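Enolase (alpha proteobacterium BAL199, PDB 3UGV) probably works as a magnesium-dependent member of the enolase superfamily, abstracting a proton next to a carboxylate group of a substrate that remains unidentified. Local coordinates at residues Arg283-Ala288 with Met311-Val316; Tyr329-Ala334 with Glu358-Ser363. One frame throughout, in Å; residues are numbered along the deposited sequence.

Contact 1. Residues Arg283-Ala288 with Met311-Val316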
loop_
_atom_site.group_PDB
_atom_site.type_symbol
_atom_site.label_atom_id
_atom_site.label_comp_id
_atom_site.label_asym_id
_atom_site.label_seq_id
_atom_site.Cartn_x
_atom_site.Cartn_y
_atom_site.Cartn_z
ATOM N N ARG F 283 19.216 10.724 6.021
ATOM C CA ARG F 283 18.465 9.482 5.945
ATOM C C ARG F 283 17.232 9.589 6.853
ATOM O O ARG F 283 16.150 9.102 6.516
ATOM C CB ARG F 283 19.331 8.258 6.272
ATOM C CG ARG F 283 18.525 6.966 6.504
ATOM C CD ARG F 283 19.417 5.756 6.416
ATOM N NE ARG F 283 19.944 5.606 5.062
ATOM C CZ ARG F 283 21.118 5.058 4.763
ATOM N NH1 ARG F 283 21.902 4.602 5.726
ATOM N NH2 ARG F 283 21.513 4.974 3.503
ATOM N N GLU F 284 17.378 10.263 7.985
ATOM C CA GLU F 284 16.252 10.434 8.900
ATOM C C GLU F 284 15.136 11.273 8.269
ATOM O O GLU F 284 13.961 10.933 8.387
ATOM C CB GLU F 284 16.722 11.052 10.198
ATOM C CG GLU F 284 15.956 10.611 11.414
ATOM C CD GLU F 284 16.757 10.851 12.689
ATOM O OE1 GLU F 284 16.437 11.812 13.433
ATOM O OE2 GLU F 284 17.717 10.077 12.932
ATOM N N MET F 285 15.510 12.349 7.582
ATOM C CA MET F 285 14.559 13.160 6.823
ATOM C C MET F 285 13.824 12.306 5.772
ATOM O O MET F 285 12.599 12.379 5.607
ATOM C CB MET F 285 15.275 14.325 6.117
ATOM C CG MET F 285 14.303 15.223 5.319
ATOM S SD MET F 285 15.104 16.551 4.403
ATOM C CE MET F 285 15.472 17.676 5.734
ATOM N N HIS F 286 14.588 11.493 5.064
ATOM C CA HIS F 286 14.048 10.644 4.007
ATOM C C HIS F 286 12.999 9.672 4.586
ATOM O O HIS F 286 11.942 9.444 3.986
ATOM C CB HIS F 286 15.223 9.934 3.296
ATOM C CG HIS F 286 14.884 8.598 2.712
ATOM N ND1 HIS F 286 14.164 8.454 1.544
ATOM C CD2 HIS F 286 15.199 7.343 3.119
ATOM C CE1 HIS F 286 14.039 7.168 1.264
ATOM N NE2 HIS F 286 14.655 6.473 2.206
ATOM N N GLN F 287 13.273 9.134 5.773
ATOM C CA GLN F 287 12.336 8.224 6.433
ATOM C C GLN F 287 11.060 8.934 6.885
ATOM O O GLN F 287 9.965 8.396 6.754
ATOM C CB GLN F 287 13.015 7.541 7.615
ATOM C CG GLN F 287 14.174 6.618 7.198
ATOM C CD GLN F 287 14.890 6.024 8.398
ATOM O OE1 GLN F 287 14.720 6.496 9.537
ATOM N NE2 GLN F 287 15.679 4.973 8.160
ATOM N N ALA F 288 11.215 10.156 7.395
ATOM C CA ALA F 288 10.083 10.972 7.779
ATOM C C ALA F 288 9.171 11.256 6.595
ATOM O O ALA F 288 7.948 11.245 6.741
ATOM C CB ALA F 288 10.552 12.267 8.398
ATOM N N MET F 311 23.402 19.905 2.816
ATOM C CA MET F 311 23.389 19.866 1.353
ATOM C C MET F 311 22.779 18.563 0.857
ATOM O O MET F 311 22.063 18.545 -0.140
ATOM C CB MET F 311 24.794 20.072 0.757
ATOM C CG MET F 311 25.441 21.449 1.046
ATOM S SD MET F 311 24.402 22.890 0.725
ATOM C CE MET F 311 24.028 22.684 -1.008
ATOM N N ARG F 312 23.069 17.472 1.555
ATOM C CA ARG F 312 22.483 16.183 1.208
ATOM C C ARG F 312 20.974 16.190 1.427
ATOM O O ARG F 312 20.214 15.654 0.619
ATOM C CB ARG F 312 23.156 15.065 2.002
ATOM C CG ARG F 312 24.571 14.810 1.500
ATOM C CD ARG F 312 25.353 13.870 2.382
ATOM N NE ARG F 312 26.783 14.000 2.129
ATOM C CZ ARG F 312 27.708 13.140 2.543
ATOM N NH1 ARG F 312 27.361 12.056 3.227
ATOM N NH2 ARG F 312 28.983 13.369 2.268
ATOM N N ALA F 313 20.555 16.830 2.516
ATOM C CA ALA F 313 19.155 16.907 2.875
ATOM C C ALA F 313 18.437 17.833 1.913
ATOM O O ALA F 313 17.279 17.595 1.579
ATOM C CB ALA F 313 18.991 17.391 4.320
ATOM N N ALA F 314 19.132 18.877 1.460
ATOM C CA ALA F 314 18.585 19.781 0.448
ATOM C C ALA F 314 18.274 19.003 -0.817
ATOM O O ALA F 314 17.291 19.283 -1.512
ATOM C CB ALA F 314 19.581 20.906 0.131
ATOM N N GLY F 315 19.149 18.048 -1.123
ATOM C CA GLY F 315 18.957 17.131 -2.227
ATOM C C GLY F 315 17.749 16.226 -2.070
ATOM O O GLY F 315 17.016 16.025 -3.024
ATOM N N VAL F 316 17.540 15.666 -0.879
ATOM C CA VAL F 316 16.317 14.913 -0.615
ATOM C C VAL F 316 15.090 15.826 -0.711
ATOM O O VAL F 316 14.126 15.517 -1.407
ATOM C CB VAL F 316 16.323 14.249 0.776
ATOM C CG1 VAL F 316 15.016 13.559 1.005
ATOM C CG2 VAL F 316 17.471 13.240 0.910
#

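Contact 2. Residues Tyr329-Ala334 with Glu358-Ser363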
loop_
_atom_site.group_PDB
_atom_site.type_symbol
_atom_site.label_atom_id
_atom_site.label_comp_id
_atom_site.label_asym_id
_atom_site.label_seq_id
_atom_site.Cartn_x
_atom_site.Cartn_y
_atom_site.Cartn_z
ATOM N N TYR F 329 21.565 28.878 14.016
ATOM C CA TYR F 329 22.735 29.142 13.172
ATOM C C TYR F 329 22.430 30.017 11.971
ATOM O O TYR F 329 22.618 29.596 10.833
ATOM C CB TYR F 329 23.361 27.827 12.697
ATOM C CG TYR F 329 23.563 26.836 13.814
ATOM C CD1 TYR F 329 24.743 26.816 14.535
ATOM C CD2 TYR F 329 22.566 25.932 14.153
ATOM C CE1 TYR F 329 24.937 25.922 15.565
ATOM C CE2 TYR F 329 22.745 25.029 15.189
ATOM C CZ TYR F 329 23.936 25.031 15.894
ATOM O OH TYR F 329 24.139 24.139 16.920
ATOM N N PRO F 330 21.982 31.250 12.220
ATOM C CA PRO F 330 21.515 32.139 11.151
ATOM C C PRO F 330 22.606 32.408 10.126
ATOM O O PRO F 330 22.305 32.550 8.936
ATOM C CB PRO F 330 21.134 33.427 11.898
ATOM C CG PRO F 330 20.890 32.992 13.281
ATOM C CD PRO F 330 21.817 31.850 13.549
ATOM N N GLU F 331 23.862 32.454 10.560
ATOM C CA GLU F 331 24.949 32.718 9.609
ATOM C C GLU F 331 25.187 31.576 8.611
ATOM O O GLU F 331 25.099 31.795 7.404
ATOM C CB GLU F 331 26.244 33.127 10.317
ATOM C CG GLU F 331 26.081 34.352 11.198
ATOM C CD GLU F 331 25.390 34.029 12.516
ATOM O OE1 GLU F 331 25.381 32.844 12.919
ATOM O OE2 GLU F 331 24.852 34.958 13.146
ATOM N N VAL F 332 25.488 30.374 9.102
ATOM C CA VAL F 332 25.602 29.217 8.219
ATOM C C VAL F 332 24.281 29.070 7.492
ATOM O O VAL F 332 24.229 28.805 6.284
ATOM C CB VAL F 332 25.871 27.903 8.981
ATOM C CG1 VAL F 332 26.085 26.768 7.994
ATOM C CG2 VAL F 332 27.078 28.036 9.887
ATOM N N GLY F 333 23.200 29.259 8.240
ATOM C CA GLY F 333 21.869 29.217 7.664
ATOM C C GLY F 333 21.712 30.074 6.415
ATOM O O GLY F 333 21.316 29.585 5.349
ATOM N N ALA F 334 22.015 31.363 6.533
ATOM C CA ALA F 334 21.857 32.249 5.384
ATOM C C ALA F 334 22.735 31.812 4.198
ATOM O O ALA F 334 22.306 31.884 3.035
ATOM C CB ALA F 334 22.117 33.705 5.777
ATOM N N GLU F 358 30.574 41.306 14.247
ATOM C CA GLU F 358 29.673 41.858 13.259
ATOM C C GLU F 358 28.631 40.830 12.823
ATOM O O GLU F 358 28.799 40.152 11.811
ATOM C CB GLU F 358 30.480 42.340 12.059
ATOM C CG GLU F 358 29.815 43.423 11.231
ATOM C CD GLU F 358 30.799 44.092 10.282
ATOM O OE1 GLU F 358 30.567 44.064 9.054
ATOM O OE2 GLU F 358 31.811 44.642 10.771
ATOM N N PRO F 359 27.554 40.695 13.605
ATOM C CA PRO F 359 26.425 39.874 13.159
ATOM C C PRO F 359 25.868 40.412 11.845
ATOM O O PRO F 359 25.983 41.609 11.592
ATOM C CB PRO F 359 25.398 40.025 14.290
ATOM C CG PRO F 359 25.908 41.123 15.178
ATOM C CD PRO F 359 27.386 41.185 14.982
ATOM N N TYR F 360 25.302 39.536 11.019
ATOM C CA TYR F 360 24.806 39.910 9.694
ATOM C C TYR F 360 23.770 41.049 9.760
ATOM O O TYR F 360 23.037 41.181 10.737
ATOM C CB TYR F 360 24.199 38.679 8.997
ATOM C CG TYR F 360 25.195 37.614 8.579
ATOM C CD1 TYR F 360 26.513 37.664 8.995
ATOM C CD2 TYR F 360 24.810 36.552 7.748
ATOM C CE1 TYR F 360 27.429 36.679 8.616
ATOM C CE2 TYR F 360 25.721 35.574 7.349
ATOM C CZ TYR F 360 27.032 35.647 7.791
ATOM O OH TYR F 360 27.958 34.688 7.419
ATOM N N ALA F 361 23.694 41.866 8.717
ATOM C CA ALA F 361 22.756 42.981 8.725
ATOM C C ALA F 361 21.367 42.551 8.275
ATOM O O ALA F 361 21.219 41.580 7.529
ATOM C CB ALA F 361 23.266 44.122 7.851
ATOM N N LEU F 362 20.356 43.293 8.727
ATOM C CA LEU F 362 18.963 43.015 8.396
ATOM C C LEU F 362 18.364 44.135 7.566
ATOM O O LEU F 362 18.526 45.304 7.910
ATOM C CB LEU F 362 18.142 42.864 9.675
ATOM C CG LEU F 362 18.339 41.588 10.500
ATOM C CD1 LEU F 362 17.868 41.797 11.925
ATOM C CD2 LEU F 362 17.598 40.434 9.857
ATOM N N SER F 363 17.669 43.780 6.485
ATOM C CA SER F 363 16.937 44.761 5.679
ATOM C C SER F 363 15.514 44.296 5.312
ATOM O O SER F 363 15.326 43.338 4.562
ATOM C CB SER F 363 17.727 45.120 4.420
ATOM O OG SER F 363 17.072 46.144 3.694
HETATM O O HOH W 1 24.162 37.331 12.532
#

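Contact 1. Residues Arg283-Ala288 with Met311-Val316
Met-285 reaches across from helix 282-290 to Ala-313 and Val-316 on helix 306-320. These are two outer helices of the modified (beta/alpha) barrel of the enolase superfamily, with strand 296-297 and the short helix 301-304 between them in the chain. The short helical segments run nearly parallel, 21° apart, and their axes approach to 9.5 Å. The backbones therefore stay apart and side chains fill the interval.

The Met-285 chain can be followed outward. CB points at the other helix but does not touch it. With chi1 and chi2 both near trans, the chain is extended as far as the sulfur, and CG lies 4.7 Å from Val-316 CG1, still short of firm contact. SD is the first atom to arrive, meeting the backbone oxygen of Ala-313 at 3.7 Å, a van der Waals approach. The same sulfur lies 4.5 Å from Val-316 CB. A bend at chi3 (-76°) then turns the methyl aside, and CE ends 3.8 Å from Ala-313 CB. Elsewhere Met-285 also packs on Phe-279 and Pro-299.

The next residue, His-286, contributes its CB, which lies 4.3 Å from Val-316 CG1. Its imidazole leads away from this interface: NE2 is hydrogen-bonded to Asp-260 of a third subunit, and the ring meets Trp-320 of a second subunit obliquely. Arg-283 also turns outward, forming a salt bridge with Asp-257 of the third subunit.

The four touching residues are all buried, and the two segments share no hydrogen bond. Adhesion thus rests on dispersion between a flexible thioether, a methyl and a branched aliphatic group, burying 167 Å² in all, while the polar ends of His-286 and Arg-283 serve the contacts between subunits.

Contact 2. Residues Tyr329-Ala334 with Glu358-Ser363
Tyr-360 OH, at the end of a ring lying across Glu-331, is gripped by two hydrogen-bond partners, Leu-375 O and His-335 NE2. In this enolase-superfamily barrel a CH-pi contact joins helix 330-337 to the segment that leads into strand 361-363 of a small mixed sheet. Its evidence is direct: Glu-331 CG sits 3.8 Å from the ring centroid and 14° off the ring normal, hence over the face. Glu-331 CB lies 3.7 Å from Tyr-360 CZ.

A bend at chi2 (77°) carries the carboxylate off that face, its plane nearly perpendicular to the ring. OE1 is hydrogen-bonded to Tyr-74 OH on strand 71-75, and OE2 accepts from a water, so both carboxylate oxygens of this buried side chain have partners. That same water takes the backbone N-H of Tyr-360, with 2.9 Å between its oxygen and Tyr-360 N, and so bridges the two segments. Replacing Tyr-360 by an alanine would take away the ring and is likely to leave the Glu-331 methylenes uncovered on this side and Leu-375 O and His-335 NE2 without the hydroxyl they share. At the ring's edge, near its plane, Ala-334 CB lies 4.4 Å from Tyr-360 CE2.

Overall arrangement
From the N terminus, the chain first builds the antiparallel sheet whose strand 71-75 later meets helix 330-337 through Tyr-74. It then enters the barrel, passing the magnesium ligands Asp-225, Glu-251 and Glu-277. Contact 1 closes the span through strand 296-297 and helix 301-304, joining helices 282-290 and 306-320. Helix 330-337 comes next after helix 306-320, and contact 2 closes a second span, through strand 346-348, onto the edge of the mixed sheet. The two closures stand in series, neither nested nor crossed. Their centres are 24 Å apart and their nearest atoms about 8 Å, without touching. Contact 1 borders other subunits, whereas contact 2 stays within its own chain.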